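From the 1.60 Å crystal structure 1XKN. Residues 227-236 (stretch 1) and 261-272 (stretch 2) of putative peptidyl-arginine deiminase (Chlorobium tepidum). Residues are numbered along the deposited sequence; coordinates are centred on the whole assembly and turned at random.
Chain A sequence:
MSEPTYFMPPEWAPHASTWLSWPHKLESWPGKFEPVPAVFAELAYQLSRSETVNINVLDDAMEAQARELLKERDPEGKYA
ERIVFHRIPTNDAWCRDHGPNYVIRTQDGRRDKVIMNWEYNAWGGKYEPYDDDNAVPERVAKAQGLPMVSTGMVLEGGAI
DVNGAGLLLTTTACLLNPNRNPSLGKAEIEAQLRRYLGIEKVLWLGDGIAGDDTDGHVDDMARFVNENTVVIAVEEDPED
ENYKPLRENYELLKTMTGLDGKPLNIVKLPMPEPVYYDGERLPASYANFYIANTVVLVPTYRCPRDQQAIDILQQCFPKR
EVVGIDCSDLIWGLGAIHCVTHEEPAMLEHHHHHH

Stretch 1 227-236: ENTVVIAVEE
Stretch 2 261-272: GKPLNIVKLPMP

Two extended segments, paired from Thr-229 with Asn-265 to Ala-233 with Leu-269, run parallel at an offset of 36 residues, their axes 4.5 Å apart at closest approach and crossing at -30°. Six backbone hydrogen bonds fix the register, and even-numbered residues of the first stretch (228 to 234) bond to odd-numbered residues of the second (265, 267, 269). Asn-265 N donates to Asn-228 O (2.8 Å), Val-267 N to Val-230 O (2.9 Å) and Leu-269 N to Ile-232 O (2.9 Å); in return Val-230 N reaches Asn-265 O (2.9 Å), Ile-232 N Val-267 O (2.9 Å) and Val-234 N Leu-269 O (2.7 Å). Beyond the last rung the chains part: Val-234 O and Met-271 N stand 4.0 Å apart, and one water bridges them, at 2.8 and 2.9 Å respectively.

Across the paired residues phi lies between -137° (Ile-232) and -69° (Ala-233), psi between 119° (Ile-266) and 146° (Leu-269). One face carries Thr-229, Val-231 and Ala-233 beside Asn-265, Val-267 and Leu-269. There Val-231 (m) sets CG1 3.8 Å from CB of Val-267 (t) and CB 3.8 Å from Leu-269 CD1. Small Ala-233 receives selenomethionine Met-271 (m, m, m), CB to SE 3.4 Å. On the other face, Ile-232 (t, t) and Ile-266 (m, m) meet diagonally, CG2 to CG2 at 3.7 Å.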

# COMPACT_ATOMS: atom_id res chain seq x y z
N GLU A 227 3.76 -6.45 -15.46
CA GLU A 227 4.02 -7.88 -15.35
C GLU A 227 5.48 -8.32 -15.18
O GLU A 227 5.76 -9.27 -14.45
CB GLU A 227 3.41 -8.59 -16.55
CG GLU A 227 3.06 -10.04 -16.33
CD GLU A 227 1.97 -10.51 -17.28
OE1 GLU A 227 2.24 -10.62 -18.50
OE2 GLU A 227 0.84 -10.74 -16.81
N ASN A 228 6.40 -7.65 -15.86
CA ASN A 228 7.80 -8.03 -15.76
C ASN A 228 8.76 -6.89 -15.43
O ASN A 228 9.95 -6.99 -15.69
CB ASN A 228 8.25 -8.74 -17.05
CG ASN A 228 8.08 -7.89 -18.30
OD1 ASN A 228 8.06 -8.41 -19.42
ND2 ASN A 228 7.96 -6.58 -18.12
N THR A 229 8.24 -5.83 -14.83
CA THR A 229 9.09 -4.69 -14.48
C THR A 229 8.96 -4.26 -13.03
O THR A 229 7.85 -4.06 -12.52
CB THR A 229 8.80 -3.48 -15.39
OG1 THR A 229 8.95 -3.87 -16.76
CG2 THR A 229 9.76 -2.35 -15.08
N VAL A 230 10.10 -4.12 -12.36
CA VAL A 230 10.14 -3.69 -10.98
C VAL A 230 10.89 -2.38 -10.86
O VAL A 230 11.97 -2.22 -11.43
CB VAL A 230 10.85 -4.73 -10.08
CG1 VAL A 230 10.96 -4.20 -8.65
CG2 VAL A 230 10.09 -6.04 -10.10
N VAL A 231 10.31 -1.42 -10.15
CA VAL A 231 10.98 -0.15 -9.93
C VAL A 231 11.57 -0.27 -8.53
O VAL A 231 10.91 -0.76 -7.61
CB VAL A 231 10.01 1.07 -10.00
CG1 VAL A 231 9.57 1.28 -11.44
CG2 VAL A 231 8.81 0.86 -9.09
N ILE A 232 12.81 0.16 -8.37
CA ILE A 232 13.44 0.09 -7.07
C ILE A 232 14.22 1.36 -6.78
O ILE A 232 14.92 1.89 -7.63
CB ILE A 232 14.38 -1.14 -6.94
CG1 ILE A 232 15.01 -1.16 -5.55
CG2 ILE A 232 15.44 -1.12 -8.04
CD1 ILE A 232 15.80 -2.41 -5.23
N ALA A 233 14.06 1.85 -5.55
CA ALA A 233 14.75 3.06 -5.13
C ALA A 233 16.23 2.75 -5.00
O ALA A 233 16.62 1.72 -4.46
CB ALA A 233 14.20 3.53 -3.80
N VAL A 234 17.05 3.65 -5.52
CA VAL A 234 18.49 3.47 -5.44
C VAL A 234 19.15 4.76 -4.97
O VAL A 234 18.92 5.82 -5.55
CB VAL A 234 19.07 3.04 -6.81
CG1 VAL A 234 18.69 1.59 -7.10
CG2 VAL A 234 18.54 3.94 -7.90
N GLU A 235 19.93 4.66 -3.90
CA GLU A 235 20.62 5.82 -3.36
C GLU A 235 21.99 5.91 -4.03
O GLU A 235 22.69 4.91 -4.17
CB GLU A 235 20.79 5.66 -1.84
CG GLU A 235 21.60 6.76 -1.16
CD GLU A 235 21.05 8.14 -1.43
OE1 GLU A 235 19.84 8.36 -1.23
OE2 GLU A 235 21.83 9.03 -1.84
N GLU A 236 22.37 7.12 -4.45
CA GLU A 236 23.66 7.28 -5.11
C GLU A 236 24.75 7.86 -4.22
O GLU A 236 25.90 7.93 -4.62
CB GLU A 236 23.50 8.14 -6.37
CG GLU A 236 22.88 9.50 -6.13
CD GLU A 236 22.63 10.25 -7.43
OE1 GLU A 236 21.88 9.73 -8.28
OE2 GLU A 236 23.17 11.36 -7.60
N GLY A 261 11.56 -17.71 -16.50
CA GLY A 261 13.00 -17.76 -16.35
C GLY A 261 13.72 -16.59 -17.01
O GLY A 261 14.94 -16.58 -17.11
N LYS A 262 12.95 -15.61 -17.47
CA LYS A 262 13.51 -14.43 -18.12
C LYS A 262 13.81 -13.34 -17.09
O LYS A 262 13.05 -13.15 -16.14
CB LYS A 262 12.52 -13.91 -19.18
CG LYS A 262 12.97 -12.67 -19.93
CD LYS A 262 12.06 -12.39 -21.13
CE LYS A 262 10.61 -12.16 -20.71
NZ LYS A 262 10.44 -10.93 -19.89
N PRO A 263 14.92 -12.62 -17.26
CA PRO A 263 15.25 -11.56 -16.29
C PRO A 263 14.20 -10.46 -16.22
O PRO A 263 13.69 -10.00 -17.24
CB PRO A 263 16.61 -11.05 -16.78
CG PRO A 263 16.59 -11.35 -18.25
CD PRO A 263 15.95 -12.71 -18.31
N LEU A 264 13.88 -10.04 -15.01
CA LEU A 264 12.90 -8.97 -14.83
C LEU A 264 13.56 -7.65 -15.22
O LEU A 264 14.77 -7.49 -15.09
CB LEU A 264 12.46 -8.89 -13.36
CG LEU A 264 11.75 -10.12 -12.79
CD1 LEU A 264 11.49 -9.93 -11.30
CD2 LEU A 264 10.45 -10.34 -13.54
N ASN A 265 12.76 -6.72 -15.73
CA ASN A 265 13.26 -5.41 -16.11
C ASN A 265 13.32 -4.60 -14.83
O ASN A 265 12.35 -4.56 -14.07
CB ASN A 265 12.30 -4.74 -17.09
CG ASN A 265 12.15 -5.50 -18.39
OD1 ASN A 265 11.04 -5.78 -18.84
ND2 ASN A 265 13.28 -5.84 -19.01
N ILE A 266 14.46 -3.97 -14.58
CA ILE A 266 14.64 -3.18 -13.36
C ILE A 266 14.79 -1.70 -13.67
O ILE A 266 15.73 -1.30 -14.37
CB ILE A 266 15.88 -3.66 -12.57
CG1 ILE A 266 15.84 -5.19 -12.41
CG2 ILE A 266 15.94 -2.98 -11.22
CD1 ILE A 266 14.62 -5.73 -11.69
N VAL A 267 13.87 -0.89 -13.16
CA VAL A 267 13.91 0.56 -13.37
C VAL A 267 14.33 1.22 -12.07
O VAL A 267 13.73 0.98 -11.02
CB VAL A 267 12.51 1.09 -13.78
CG1 VAL A 267 12.54 2.61 -13.88
CG2 VAL A 267 12.11 0.48 -15.12
N LYS A 268 15.37 2.05 -12.13
CA LYS A 268 15.85 2.74 -10.94
C LYS A 268 15.04 3.98 -10.62
O LYS A 268 14.64 4.73 -11.52
CB LYS A 268 17.32 3.15 -11.10
CG LYS A 268 18.30 2.00 -11.22
CD LYS A 268 19.73 2.53 -11.17
CE LYS A 268 20.74 1.40 -11.33
NZ LYS A 268 20.69 0.80 -12.69
N LEU A 269 14.78 4.19 -9.33
CA LEU A 269 14.06 5.36 -8.86
C LEU A 269 14.98 6.05 -7.86
O LEU A 269 15.75 5.39 -7.17
CB LEU A 269 12.76 4.96 -8.15
CG LEU A 269 11.48 4.95 -9.00
CD1 LEU A 269 10.32 4.40 -8.18
CD2 LEU A 269 11.18 6.37 -9.47
N PRO A 270 14.94 7.38 -7.80
CA PRO A 270 15.81 8.05 -6.84
C PRO A 270 15.21 7.91 -5.45
O PRO A 270 14.08 7.45 -5.29
CB PRO A 270 15.81 9.50 -7.33
CG PRO A 270 14.43 9.65 -7.91
CD PRO A 270 14.23 8.35 -8.66
N MSE A 271 15.99 8.28 -4.44
CA MSE A 271 15.51 8.27 -3.06
C MSE A 271 15.38 9.75 -2.74
O MSE A 271 16.11 10.57 -3.28
CB MSE A 271 16.54 7.66 -2.11
CG MSE A 271 16.47 6.15 -1.96
SE MSE A 271 14.85 5.52 -1.10
CE MSE A 271 15.30 6.11 0.70
N PRO A 272 14.42 10.12 -1.88
CA PRO A 272 14.27 11.53 -1.54
C PRO A 272 15.51 11.99 -0.79
O PRO A 272 16.22 11.16 -0.21
CB PRO A 272 13.04 11.54 -0.64
CG PRO A 272 12.25 10.37 -1.12
CD PRO A 272 13.31 9.32 -1.35
O HOH W 1 18.80 8.59 -5.15
O HOH W 2 19.07 10.84 -0.52